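Pentalenene synthase (Streptomyces chartreusis NRRL 3882, PDB 6Q4S) catalyses the magnesium-dependent cyclisation of farnesyl diphosphate, probably giving the bicyclic sesquiterpenol 7-epi-alpha-eudesmol. Local coordinates at residues L240-R245 / C250-A255; P199-G204 / D282-D287; F73-L78 / C117-A122; D217-M222 / Q302-G307; Q139-A144 / A189-R194. One frame throughout, in Å; residues are numbered along the deposited sequence.

Contact 1: residues L240-R245 / C250-A255; sequences LIAVLR and CSWQQA
Next to the stack of Arg245 on Trp252, Gln254 OE1 is gripped by the backbone N and the hydroxyl of Ser251. Ser251 N donates to Gln254 OE1 over 2.9 Å, on a lone pair in the carbonyl plane. Ser251 OG donates to Gln254 OE1 over 2.8 Å, tilted from that plane. Gln254 N returns a bond to Ser251 OG, which completes a capping box at the start of helix 252-284. Trp252, in the first turn, lays its indole against Arg245. The arginine leaves helix 240-248 with CG anti to the backbone N (chi1 170°) and runs out extended to NE. Its CD sits over the six-membered ring, 3.5 Å from the centroid of Trp252. The guanidinium then lies flat on the indole, planes 8° apart and centres 4.2 Å apart, as an off-centre cation-pi pair. A serine in place of Arg245 would lose the CD methylene and the guanidinium, and would probably leave this face of Trp252 without its cover. Ala242 CA lies at the indole edge, 3.8 Å from Trp252 CZ3. Ala255 CB packs on Ile241 O and Arg245 CB. Around the junction of helices 240-248 and 252-284, Phe228 of helix 206-228 meets the Trp252 ring, and Leu170 of helix 170-180 packs on Leu244.

Contact 2: residues P199-G204 / D282-D287; sequences PAQAMG and DELRLD
Leu284 and Leu286 both touch Gln201, and Leu284 reaches on to Ala202. In Leu284, CG stands anti to the carbonyl carbon (chi1 -67°), which carries the branched end across to the short helix 200-203. There Leu284 CD1 lies 3.7 Å from Ala202 CA and 4.0 Å from Ala202 CB. The same Leu284 CD1 is 3.8 Å from Gln201 O. Gln201 takes the rarer first rotamer, with CG between the backbone N and the carbonyl carbon, and bends again at chi2 (-87°). The amide is thereby folded back beside Leu286. The two side chains run past each other in opposite directions, and Gln201 NE2 is 3.8 Å from Leu286 CD2. This is a van der Waals contact. The leucines flank the turn between two long helices. Arg285, with positive phi, ends helix 252-284 in a Schellman motif, and Asp287 OD1 caps helix 288-313 by accepting from Glu290 N. An alanine in place of Gln201 would lose CG and the amide, and would probably open a gap beside the CD2 methyls of Leu284 and Leu286. Leu286 is also backed by Val294 of helix 288-313. Gln201 packs on Gln201 of the second subunit. Arg285 pairs in a salt bridge with Asp287 of the second subunit, and Asp287 likewise with Arg285 of the second subunit.

Contact 3: residues F73-L78 / C117-A122; sequences FSLAFL and CPITLA
Leu75 and Ile119 point at each other from facing helices and slide past one another in opposite directions. Leu75 ends beside Ala122, and Ile119 ends at the carbonyl of Leu75. Leu75 CD2 passes Ile119 CG1 at 4.2 Å and comes closer to Ala122 CB, at 3.8 Å. Ala122 lies one turn on from Ile119, so the one methyl of Leu75 touches both. Ile119 sends its own end to the backbone of Leu75. Its CG1 is anti to the backbone N (chi1 -165°), and Ile119 CD1 comes to 3.4 Å from Leu75 O. This is a close contact of a methyl with a backbone carbonyl. The two helices belong to the all-helical class I terpene synthase fold. Helix 63-79 runs directly into the DDXXD motif, whose Asp80 is a likely magnesium ligand. The side chain of Ile119 is about 8 Å from that of Asp80. At the start of helix 118-131, Cys117 N donates to Thr120 OG1 over 3.0 Å. Thr120 OG1 is also bonded to Val115 O, so the threonine ties this helix start to the preceding loop. Other helices close round the apolar pair: Val97 of helix 90-103 packs on Ile119, and Trp29 of helix 19-32 packs on Ala122.

Contact 4: residues D217-M222 / Q302-G307; sequences DTIGFM and QHWING
Ile219 and Ile305 share one conformation, with CG1 anti to the carbonyl carbon (chi1 -67° and -62°) and the chain extended beyond it. In Ile219 this sends CD1 straight across to the other helix. That methyl comes down on the backbone between Trp304 and Ile305, with Ile219 CD1 4.0 Å from Ile305 N. Ile219 CD1 also meets Trp304 CB at 4.2 Å and Ile305 CG1 at 4.1 Å. Its approach to the indole itself is oblique. Behind it, Ile219 CG1 lies 4.0 Å from Ile305 CA. Thr218, the residue before Ile219, turns its methyl to the other helix, and Thr218 CG2 touches Ile305 CG2 at 4.2 Å. Its hydroxyl is bonded elsewhere, to Leu214 O of its own helix. The two helical segments run nearly parallel, at 16°, with their axes 9.9 Å apart. Ile183 of helix 183-194 packs on both Ile219 and Trp304. Tyr58 meets the Trp304 ring, and Cys266 of helix 252-284 touches Thr218. Helix 206-228 also carries Asn223, a likely magnesium ligand, whose side chain is about 4 Å from that of Ile219. Between the side chains the contact is apolar. Methyl and methylene groups meet each other and the backbone of 304-305 in the buried interior, and the polar group of Thr218 is satisfied within its own helix.

Contact 5: residues Q139-A144 / A189-R194; sequences QTRFAA and AGERSR
The backbones stay well apart, with Arg141 CA 11.5 Å from Glu191 CA, so the two helices meet here through long side chains. Arg141 and Glu191 approach from opposite directions, end-on. Arg141 NH1 donates to Glu191 OE1 over 2.7 Å. Arg141 NH2 donates to Glu191 OE2, also over 2.7 Å. Both bonds are fairly straight, at 161° and 163°. Each oxygen uses its syn lone pair, the one on the side of the other oxygen. The guanidinium and carboxylate planes are only 4° apart, so the two groups form a nearly flat ring closed by two hydrogen bonds. Two parallel bonds of this kind resist rotation of either group. The arginine bends at chi3 to bring its end round, while the glutamate reaches out extended beyond CG. Each end has a further partner. Arg141 NH2 also makes a salt bridge with Asp188, one turn before Glu191. Glu191 OE1 also accepts from Val198 N, in the loop after its helix. The guanidinium would probably help keep both carboxylates ionised. The neighbouring Thr140 makes a hydrogen bond with Arg148 of the second subunit. The arrangement is a bidentate arginine-carboxylate salt bridge. It joins helix 136-161, which lies at the subunit interface, to helix 183-194 of the terpene synthase fold, away from the metal and substrate sites.

How the contacts relate
From the N terminus, contact 3 closes first and joins helix 63-79 to helix 118-131. Contact 5 follows in series and ties helix 136-161 to helix 183-194. Contact 2 then opens at 199-204 and contact 4 at 217-222. Contact 1 opens and closes within both, tying helix 240-248 to the start of helix 252-284. Contact 2 closes at 282-287, tying helix 200-203 to the end of helix 252-284. Contact 4 closes at 302-307, tying helix 206-228 to helix 288-313, so contacts 2 and 4 cross. Phe73 packs on Trp304 between contacts 3 and 4, and Leu240 on Phe221 between contacts 1 and 4. Met203 touches Arg141 where contacts 2 and 5 meet. Both of these also reach the second subunit.

Contact 1: residues L240-R245 / C250-A255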
# COMPACT_ATOMS: atom_id res chain seq x y z
N LEU A 240 -26.67 8.56 4.08
CA LEU A 240 -26.63 9.62 5.07
C LEU A 240 -28.04 10.14 5.59
O LEU A 240 -28.22 10.41 6.82
CB LEU A 240 -25.88 10.80 4.53
CG LEU A 240 -25.81 12.06 5.41
CD1 LEU A 240 -25.12 11.75 6.72
CD2 LEU A 240 -25.10 13.21 4.72
N ILE A 241 -28.95 10.33 4.65
CA ILE A 241 -30.32 10.83 4.90
C ILE A 241 -31.04 9.89 5.87
O ILE A 241 -31.47 10.31 6.94
CB ILE A 241 -31.13 10.92 3.60
CG1 ILE A 241 -30.40 11.83 2.61
CG2 ILE A 241 -32.56 11.43 3.87
CD1 ILE A 241 -30.40 13.28 3.03
N ALA A 242 -31.11 8.63 5.48
CA ALA A 242 -31.70 7.54 6.31
C ALA A 242 -31.06 7.45 7.70
O ALA A 242 -31.73 7.29 8.73
CB ALA A 242 -31.57 6.23 5.59
N VAL A 243 -29.76 7.63 7.75
CA VAL A 243 -29.05 7.49 8.99
C VAL A 243 -29.41 8.62 9.91
O VAL A 243 -29.55 8.42 11.17
CB VAL A 243 -27.52 7.46 8.69
CG1 VAL A 243 -26.69 7.63 9.95
CG2 VAL A 243 -27.19 6.13 8.00
N LEU A 244 -29.48 9.82 9.34
CA LEU A 244 -29.81 11.00 10.14
C LEU A 244 -31.24 10.89 10.74
O LEU A 244 -31.48 11.38 11.86
CB LEU A 244 -29.69 12.29 9.37
CG LEU A 244 -28.30 12.85 9.15
CD1 LEU A 244 -28.29 13.84 7.98
CD2 LEU A 244 -27.80 13.56 10.37
N ARG A 245 -32.14 10.33 9.95
CA ARG A 245 -33.51 10.22 10.33
C ARG A 245 -33.62 9.21 11.48
O ARG A 245 -34.32 9.49 12.43
CB ARG A 245 -34.37 9.76 9.16
CG ARG A 245 -35.80 9.40 9.60
CD ARG A 245 -36.71 9.43 8.42
NE ARG A 245 -38.05 8.92 8.67
CZ ARG A 245 -38.38 7.63 8.76
NH1 ARG A 245 -37.46 6.65 8.70
NH2 ARG A 245 -39.65 7.31 8.95
N CYS A 250 -36.44 12.33 13.04
CA CYS A 250 -36.95 13.59 12.50
C CYS A 250 -37.70 13.23 11.23
O CYS A 250 -37.89 12.04 10.93
CB CYS A 250 -35.82 14.58 12.31
SG CYS A 250 -34.59 14.03 11.08
N SER A 251 -38.24 14.24 10.52
CA SER A 251 -38.98 13.95 9.27
C SER A 251 -37.99 13.64 8.14
O SER A 251 -36.87 14.06 8.24
CB SER A 251 -39.81 15.16 8.86
OG SER A 251 -39.11 16.42 8.98
N TRP A 252 -38.40 12.97 7.08
CA TRP A 252 -37.58 12.81 5.91
C TRP A 252 -37.01 14.13 5.41
O TRP A 252 -35.84 14.21 5.10
CB TRP A 252 -38.34 12.11 4.78
CG TRP A 252 -38.41 10.66 4.90
CD1 TRP A 252 -39.54 9.91 4.96
CD2 TRP A 252 -37.30 9.72 5.00
NE1 TRP A 252 -39.21 8.57 5.07
CE2 TRP A 252 -37.85 8.43 5.08
CE3 TRP A 252 -35.90 9.87 5.00
CZ2 TRP A 252 -37.05 7.26 5.18
CZ3 TRP A 252 -35.10 8.70 5.09
CH2 TRP A 252 -35.68 7.42 5.18
N GLN A 253 -37.83 15.19 5.42
CA GLN A 253 -37.36 16.52 5.04
C GLN A 253 -36.41 17.17 6.03
O GLN A 253 -35.49 17.84 5.60
CB GLN A 253 -38.57 17.48 4.77
CG GLN A 253 -38.23 18.86 4.18
CD GLN A 253 -37.39 18.77 2.90
OE1 GLN A 253 -37.73 18.04 1.96
NE2 GLN A 253 -36.23 19.47 2.90
N GLN A 254 -36.61 17.04 7.34
CA GLN A 254 -35.62 17.58 8.28
C GLN A 254 -34.25 16.84 8.17
O GLN A 254 -33.23 17.44 8.49
CB GLN A 254 -36.08 17.48 9.71
CG GLN A 254 -37.22 18.42 10.10
CD GLN A 254 -37.82 18.02 11.45
OE1 GLN A 254 -38.31 16.91 11.63
NE2 GLN A 254 -37.72 18.91 12.42
N ALA A 255 -34.30 15.56 7.79
CA ALA A 255 -33.10 14.70 7.61
C ALA A 255 -32.33 15.15 6.32
O ALA A 255 -31.10 15.29 6.35
CB ALA A 255 -33.51 13.23 7.51

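Contact 2: residues P199-G204 / D282-D287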
# COMPACT_ATOMS: atom_id res chain seq x y z
N PRO A 199 4.68 17.97 -4.06
CA PRO A 199 5.84 17.72 -3.17
C PRO A 199 5.49 16.93 -1.96
O PRO A 199 4.47 17.24 -1.28
CB PRO A 199 6.33 19.14 -2.81
CG PRO A 199 5.98 19.91 -4.04
CD PRO A 199 4.63 19.37 -4.50
N ALA A 200 6.30 15.89 -1.67
CA ALA A 200 5.90 14.86 -0.69
C ALA A 200 5.67 15.46 0.69
O ALA A 200 4.76 15.03 1.40
CB ALA A 200 6.91 13.72 -0.63
N GLN A 201 6.47 16.46 1.06
CA GLN A 201 6.30 17.14 2.36
C GLN A 201 5.00 17.96 2.44
O GLN A 201 4.49 18.14 3.53
CB GLN A 201 7.54 18.00 2.73
CG GLN A 201 7.81 19.19 1.82
CD GLN A 201 8.65 18.87 0.59
OE1 GLN A 201 8.35 17.97 -0.20
NE2 GLN A 201 9.68 19.64 0.40
N ALA A 202 4.46 18.44 1.31
CA ALA A 202 3.12 19.01 1.27
C ALA A 202 1.97 17.96 1.38
O ALA A 202 0.97 18.17 2.12
CB ALA A 202 2.94 19.89 0.05
N MET A 203 2.11 16.82 0.71
CA MET A 203 1.12 15.74 0.79
C MET A 203 0.90 15.21 2.21
O MET A 203 -0.21 14.91 2.57
CB MET A 203 1.46 14.51 -0.15
CG MET A 203 1.03 14.70 -1.59
SD MET A 203 -0.75 14.86 -1.97
CE MET A 203 -1.21 13.76 -0.77
N GLY A 204 1.96 15.12 2.98
CA GLY A 204 1.92 14.73 4.40
C GLY A 204 1.73 15.87 5.41
O GLY A 204 1.74 15.64 6.60
N ASP A 282 4.78 28.40 2.81
CA ASP A 282 5.76 29.21 3.58
C ASP A 282 6.38 28.41 4.73
O ASP A 282 7.59 28.38 4.89
CB ASP A 282 5.10 30.49 4.16
CG ASP A 282 4.59 31.47 3.09
OD1 ASP A 282 4.95 31.36 1.90
OD2 ASP A 282 3.80 32.36 3.41
N GLU A 283 5.56 27.78 5.56
CA GLU A 283 6.05 26.95 6.69
C GLU A 283 6.96 25.78 6.24
O GLU A 283 7.92 25.42 6.93
CB GLU A 283 4.82 26.47 7.45
CG GLU A 283 4.89 25.40 8.54
CD GLU A 283 3.46 25.04 9.02
OE1 GLU A 283 2.46 25.70 8.59
OE2 GLU A 283 3.31 24.09 9.83
N LEU A 284 6.65 25.20 5.07
CA LEU A 284 7.50 24.19 4.41
C LEU A 284 8.70 24.76 3.66
O LEU A 284 9.56 23.99 3.28
CB LEU A 284 6.64 23.36 3.41
CG LEU A 284 5.59 22.48 4.09
CD1 LEU A 284 4.64 21.88 3.09
CD2 LEU A 284 6.27 21.44 4.98
N ARG A 285 8.75 26.07 3.42
CA ARG A 285 9.85 26.75 2.66
C ARG A 285 9.92 26.30 1.21
O ARG A 285 10.99 26.09 0.64
CB ARG A 285 11.22 26.56 3.32
CG ARG A 285 11.27 26.81 4.80
CD ARG A 285 12.69 26.60 5.29
NE ARG A 285 12.79 25.62 6.39
CZ ARG A 285 12.80 24.29 6.26
NH1 ARG A 285 12.68 23.68 5.08
NH2 ARG A 285 12.90 23.53 7.35
N LEU A 286 8.78 26.15 0.58
CA LEU A 286 8.80 25.68 -0.79
C LEU A 286 9.24 26.81 -1.73
O LEU A 286 8.86 27.95 -1.53
CB LEU A 286 7.43 25.12 -1.22
CG LEU A 286 6.78 24.06 -0.34
CD1 LEU A 286 5.51 23.62 -1.03
CD2 LEU A 286 7.71 22.89 -0.06
N ASP A 287 10.03 26.47 -2.73
CA ASP A 287 10.30 27.38 -3.84
C ASP A 287 9.08 27.52 -4.74
O ASP A 287 8.07 26.86 -4.51
CB ASP A 287 11.57 26.96 -4.61
CG ASP A 287 11.41 25.70 -5.45
OD1 ASP A 287 10.37 25.45 -6.12
OD2 ASP A 287 12.40 24.95 -5.46

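Contact 3: residues F73-L78 / C117-A122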
# COMPACT_ATOMS: atom_id res chain seq x y z
N PHE A 73 -11.99 4.14 -14.59
CA PHE A 73 -13.30 4.49 -14.11
C PHE A 73 -14.30 3.34 -14.23
O PHE A 73 -15.05 3.10 -13.31
CB PHE A 73 -13.89 5.67 -14.89
CG PHE A 73 -14.10 6.90 -14.10
CD1 PHE A 73 -15.32 7.15 -13.54
CD2 PHE A 73 -13.12 7.87 -14.01
CE1 PHE A 73 -15.55 8.31 -12.84
CE2 PHE A 73 -13.36 9.08 -13.36
CZ PHE A 73 -14.56 9.28 -12.75
N SER A 74 -14.35 2.67 -15.38
CA SER A 74 -15.29 1.65 -15.55
C SER A 74 -15.09 0.45 -14.60
O SER A 74 -16.08 -0.24 -14.31
CB SER A 74 -15.35 1.13 -17.02
OG SER A 74 -14.21 0.39 -17.38
N LEU A 75 -13.83 0.19 -14.18
CA LEU A 75 -13.47 -1.02 -13.41
C LEU A 75 -14.19 -1.02 -12.10
O LEU A 75 -14.85 -1.99 -11.76
CB LEU A 75 -11.95 -1.17 -13.15
CG LEU A 75 -11.24 -1.42 -14.45
CD1 LEU A 75 -9.75 -1.53 -14.31
CD2 LEU A 75 -11.82 -2.62 -15.15
N ALA A 76 -14.08 0.07 -11.39
CA ALA A 76 -14.72 0.21 -10.12
C ALA A 76 -16.24 0.07 -10.21
O ALA A 76 -16.84 -0.58 -9.39
CB ALA A 76 -14.36 1.54 -9.53
N PHE A 77 -16.86 0.75 -11.16
CA PHE A 77 -18.31 0.73 -11.27
C PHE A 77 -18.87 -0.57 -11.81
O PHE A 77 -19.99 -0.94 -11.51
CB PHE A 77 -18.80 1.87 -12.16
CG PHE A 77 -18.74 3.23 -11.51
CD1 PHE A 77 -17.52 3.95 -11.41
CD2 PHE A 77 -19.91 3.82 -11.02
CE1 PHE A 77 -17.48 5.20 -10.80
CE2 PHE A 77 -19.87 5.09 -10.41
CZ PHE A 77 -18.66 5.78 -10.32
N LEU A 78 -18.11 -1.26 -12.64
CA LEU A 78 -18.54 -2.55 -13.13
C LEU A 78 -18.26 -3.64 -12.12
O LEU A 78 -18.85 -4.70 -12.21
CB LEU A 78 -17.87 -2.90 -14.43
CG LEU A 78 -18.55 -2.18 -15.61
CD1 LEU A 78 -17.74 -2.27 -16.88
CD2 LEU A 78 -19.99 -2.68 -15.80
N CYS A 117 -9.67 -13.09 -14.09
CA CYS A 117 -11.03 -12.95 -14.55
C CYS A 117 -11.02 -11.66 -15.34
O CYS A 117 -10.00 -10.97 -15.34
CB CYS A 117 -12.02 -13.01 -13.38
SG CYS A 117 -11.99 -11.66 -12.21
N PRO A 118 -12.11 -11.33 -16.05
CA PRO A 118 -12.02 -10.14 -16.89
C PRO A 118 -11.57 -8.88 -16.13
O PRO A 118 -10.69 -8.15 -16.61
CB PRO A 118 -13.47 -9.99 -17.42
CG PRO A 118 -13.97 -11.39 -17.46
CD PRO A 118 -13.36 -12.08 -16.27
N ILE A 119 -12.16 -8.61 -14.97
CA ILE A 119 -11.79 -7.41 -14.21
C ILE A 119 -10.30 -7.36 -13.79
O ILE A 119 -9.67 -6.30 -13.89
CB ILE A 119 -12.72 -7.18 -13.04
CG1 ILE A 119 -12.55 -5.76 -12.51
CG2 ILE A 119 -12.44 -8.15 -11.90
CD1 ILE A 119 -13.85 -5.26 -11.95
N THR A 120 -9.71 -8.51 -13.41
CA THR A 120 -8.34 -8.50 -12.87
C THR A 120 -7.36 -8.35 -14.00
O THR A 120 -6.37 -7.65 -13.88
CB THR A 120 -8.02 -9.71 -11.98
OG1 THR A 120 -8.15 -10.97 -12.69
CG2 THR A 120 -8.95 -9.72 -10.79
N LEU A 121 -7.68 -8.97 -15.14
CA LEU A 121 -6.87 -8.77 -16.34
C LEU A 121 -6.94 -7.36 -16.86
O LEU A 121 -5.92 -6.82 -17.26
CB LEU A 121 -7.32 -9.76 -17.44
CG LEU A 121 -7.06 -11.24 -17.04
CD1 LEU A 121 -7.99 -12.15 -17.86
CD2 LEU A 121 -5.60 -11.65 -17.20
N ALA A 122 -8.12 -6.77 -16.84
CA ALA A 122 -8.32 -5.38 -17.23
C ALA A 122 -7.52 -4.48 -16.35
O ALA A 122 -6.81 -3.60 -16.84
CB ALA A 122 -9.77 -4.99 -17.21

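Contact 4: residues D217-M222 / Q302-G307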
# COMPACT_ATOMS: atom_id res chain seq x y z
N ASP A 217 -15.41 13.56 2.28
CA ASP A 217 -16.73 13.73 3.01
C ASP A 217 -17.76 14.39 2.11
O ASP A 217 -18.86 13.88 1.93
CB ASP A 217 -16.59 14.56 4.27
CG ASP A 217 -15.74 13.88 5.33
OD1 ASP A 217 -15.55 12.63 5.27
OD2 ASP A 217 -15.23 14.61 6.19
N THR A 218 -17.36 15.52 1.54
CA THR A 218 -18.22 16.34 0.75
C THR A 218 -18.76 15.55 -0.34
O THR A 218 -19.95 15.52 -0.55
CB THR A 218 -17.45 17.54 0.20
OG1 THR A 218 -16.93 18.31 1.27
CG2 THR A 218 -18.31 18.42 -0.69
N ILE A 219 -17.90 14.86 -1.07
CA ILE A 219 -18.38 14.10 -2.22
C ILE A 219 -19.23 12.92 -1.82
O ILE A 219 -20.23 12.67 -2.46
CB ILE A 219 -17.21 13.64 -3.14
CG1 ILE A 219 -16.58 14.85 -3.77
CG2 ILE A 219 -17.71 12.65 -4.21
CD1 ILE A 219 -15.14 14.61 -4.20
N GLY A 220 -18.87 12.22 -0.74
CA GLY A 220 -19.69 11.04 -0.33
C GLY A 220 -21.09 11.48 0.11
O GLY A 220 -22.10 10.83 -0.20
N PHE A 221 -21.14 12.60 0.82
CA PHE A 221 -22.45 13.13 1.31
C PHE A 221 -23.31 13.68 0.15
O PHE A 221 -24.52 13.45 0.12
CB PHE A 221 -22.22 14.22 2.33
CG PHE A 221 -21.60 13.76 3.65
CD1 PHE A 221 -21.51 12.42 4.04
CD2 PHE A 221 -21.09 14.71 4.50
CE1 PHE A 221 -20.89 12.05 5.25
CE2 PHE A 221 -20.48 14.35 5.70
CZ PHE A 221 -20.39 13.05 6.08
N MET A 222 -22.70 14.36 -0.84
CA MET A 222 -23.46 14.78 -2.05
C MET A 222 -23.98 13.60 -2.81
O MET A 222 -25.14 13.57 -3.25
CB MET A 222 -22.58 15.66 -2.99
CG MET A 222 -22.21 16.99 -2.36
SD MET A 222 -21.37 18.30 -3.36
CE MET A 222 -22.31 18.01 -4.78
N GLN A 302 -10.36 20.22 -6.58
CA GLN A 302 -11.50 20.99 -7.10
C GLN A 302 -12.16 20.33 -8.29
O GLN A 302 -13.40 20.30 -8.43
CB GLN A 302 -11.05 22.38 -7.51
CG GLN A 302 -10.36 23.20 -6.43
CD GLN A 302 -9.81 24.56 -6.95
OE1 GLN A 302 -9.70 24.80 -8.15
NE2 GLN A 302 -9.52 25.45 -6.03
N HIS A 303 -11.34 19.76 -9.16
CA HIS A 303 -11.91 19.07 -10.28
C HIS A 303 -12.81 17.95 -9.83
O HIS A 303 -13.81 17.64 -10.51
CB HIS A 303 -10.83 18.53 -11.28
CG HIS A 303 -9.91 19.60 -11.81
ND1 HIS A 303 -8.59 19.36 -12.14
CD2 HIS A 303 -10.13 20.91 -12.07
CE1 HIS A 303 -8.03 20.49 -12.54
NE2 HIS A 303 -8.94 21.45 -12.49
N TRP A 304 -12.43 17.27 -8.72
CA TRP A 304 -13.23 16.18 -8.26
C TRP A 304 -14.56 16.67 -7.61
O TRP A 304 -15.63 16.14 -7.91
CB TRP A 304 -12.44 15.25 -7.33
CG TRP A 304 -12.11 14.08 -8.08
CD1 TRP A 304 -10.90 13.79 -8.75
CD2 TRP A 304 -13.01 13.04 -8.42
NE1 TRP A 304 -11.02 12.63 -9.44
CE2 TRP A 304 -12.29 12.12 -9.27
CE3 TRP A 304 -14.34 12.77 -8.09
CZ2 TRP A 304 -12.86 10.98 -9.78
CZ3 TRP A 304 -14.93 11.60 -8.61
CH2 TRP A 304 -14.16 10.71 -9.45
N ILE A 305 -14.45 17.60 -6.69
CA ILE A 305 -15.66 18.10 -6.00
C ILE A 305 -16.62 18.70 -7.04
O ILE A 305 -17.79 18.28 -7.11
CB ILE A 305 -15.32 19.16 -4.94
CG1 ILE A 305 -14.45 18.59 -3.86
CG2 ILE A 305 -16.64 19.71 -4.37
CD1 ILE A 305 -13.83 19.63 -2.92
N ASN A 306 -16.11 19.57 -7.93
CA ASN A 306 -16.99 20.25 -8.90
C ASN A 306 -17.49 19.38 -10.00
O ASN A 306 -18.72 19.37 -10.33
CB ASN A 306 -16.35 21.47 -9.45
CG ASN A 306 -17.38 22.49 -9.95
OD1 ASN A 306 -18.30 22.89 -9.21
ND2 ASN A 306 -17.24 22.90 -11.20
N GLY A 307 -16.58 18.55 -10.51
CA GLY A 307 -16.90 17.70 -11.63
C GLY A 307 -17.85 16.61 -11.26
O GLY A 307 -18.72 16.20 -12.05

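Contact 5: residues Q139-A144 / A189-R194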
# COMPACT_ATOMS: atom_id res chain seq x y z
N GLN A 139 3.43 5.92 -6.66
CA GLN A 139 2.87 4.59 -6.78
C GLN A 139 2.52 4.01 -5.40
O GLN A 139 1.50 3.32 -5.26
CB GLN A 139 3.83 3.65 -7.53
CG GLN A 139 4.03 4.06 -8.95
CD GLN A 139 5.03 3.15 -9.66
OE1 GLN A 139 4.87 1.97 -9.63
NE2 GLN A 139 6.00 3.71 -10.31
N THR A 140 3.34 4.26 -4.42
CA THR A 140 3.09 3.81 -3.02
C THR A 140 1.86 4.48 -2.43
O THR A 140 1.02 3.83 -1.88
CB THR A 140 4.29 4.14 -2.16
OG1 THR A 140 5.36 3.26 -2.54
CG2 THR A 140 4.01 4.00 -0.69
N ARG A 141 1.80 5.80 -2.59
CA ARG A 141 0.66 6.57 -2.16
C ARG A 141 -0.64 6.08 -2.84
O ARG A 141 -1.63 5.85 -2.14
CB ARG A 141 0.91 8.07 -2.36
CG ARG A 141 -0.34 8.93 -2.24
CD ARG A 141 -0.04 10.35 -1.75
NE ARG A 141 0.90 11.07 -2.61
CZ ARG A 141 0.64 11.61 -3.80
NH1 ARG A 141 1.65 12.22 -4.48
NH2 ARG A 141 -0.57 11.54 -4.35
N PHE A 142 -0.63 5.94 -4.17
CA PHE A 142 -1.78 5.44 -4.93
C PHE A 142 -2.19 4.05 -4.42
O PHE A 142 -3.38 3.75 -4.18
CB PHE A 142 -1.55 5.40 -6.43
CG PHE A 142 -2.76 4.86 -7.19
CD1 PHE A 142 -2.96 3.50 -7.35
CD2 PHE A 142 -3.70 5.70 -7.67
CE1 PHE A 142 -4.12 3.00 -7.94
CE2 PHE A 142 -4.84 5.24 -8.32
CZ PHE A 142 -5.06 3.88 -8.46
N ALA A 143 -1.20 3.21 -4.26
CA ALA A 143 -1.45 1.83 -3.93
C ALA A 143 -2.14 1.72 -2.56
O ALA A 143 -3.06 0.92 -2.35
CB ALA A 143 -0.16 1.04 -3.93
N ALA A 144 -1.71 2.52 -1.62
CA ALA A 144 -2.37 2.42 -0.31
C ALA A 144 -3.76 3.06 -0.39
O ALA A 144 -4.67 2.54 0.15
CB ALA A 144 -1.52 3.10 0.74
N ALA A 189 -4.80 10.29 -8.77
CA ALA A 189 -4.63 10.07 -10.17
C ALA A 189 -4.57 11.41 -10.93
O ALA A 189 -4.26 11.39 -12.13
CB ALA A 189 -5.74 9.23 -10.73
N GLY A 190 -4.95 12.53 -10.30
CA GLY A 190 -4.88 13.81 -10.96
C GLY A 190 -3.44 14.15 -11.39
O GLY A 190 -3.21 14.78 -12.44
N GLU A 191 -2.50 13.72 -10.58
CA GLU A 191 -1.08 13.95 -10.82
C GLU A 191 -0.68 13.13 -12.08
O GLU A 191 -0.05 13.66 -12.99
CB GLU A 191 -0.27 13.48 -9.60
CG GLU A 191 -0.31 14.42 -8.44
CD GLU A 191 0.03 13.76 -7.11
OE1 GLU A 191 1.19 13.83 -6.62
OE2 GLU A 191 -0.88 13.13 -6.56
N ARG A 192 -1.12 11.88 -12.19
CA ARG A 192 -0.87 11.12 -13.42
C ARG A 192 -1.48 11.75 -14.67
O ARG A 192 -0.82 11.75 -15.71
CB ARG A 192 -1.33 9.66 -13.27
CG ARG A 192 -1.39 8.83 -14.55
CD ARG A 192 0.04 8.74 -15.10
NE ARG A 192 0.04 7.84 -16.23
CZ ARG A 192 -0.19 8.24 -17.48
NH1 ARG A 192 -0.44 9.49 -17.72
NH2 ARG A 192 -0.18 7.40 -18.49
N SER A 193 -2.71 12.23 -14.56
CA SER A 193 -3.47 12.75 -15.67
C SER A 193 -2.88 14.03 -16.27
O SER A 193 -2.95 14.24 -17.48
CB SER A 193 -4.89 13.04 -15.22
OG SER A 193 -5.57 13.71 -16.24
N ARG A 194 -2.31 14.87 -15.41
CA ARG A 194 -1.81 16.15 -15.78
C ARG A 194 -0.29 16.22 -15.84
O ARG A 194 0.24 17.16 -16.41
CB ARG A 194 -2.34 17.15 -14.81
CG ARG A 194 -2.17 18.59 -15.29
CD ARG A 194 -2.79 19.55 -14.28
NE ARG A 194 -2.76 20.91 -14.76
CZ ARG A 194 -3.26 21.95 -14.13
NH1 ARG A 194 -3.87 21.84 -12.94
NH2 ARG A 194 -3.14 23.13 -14.69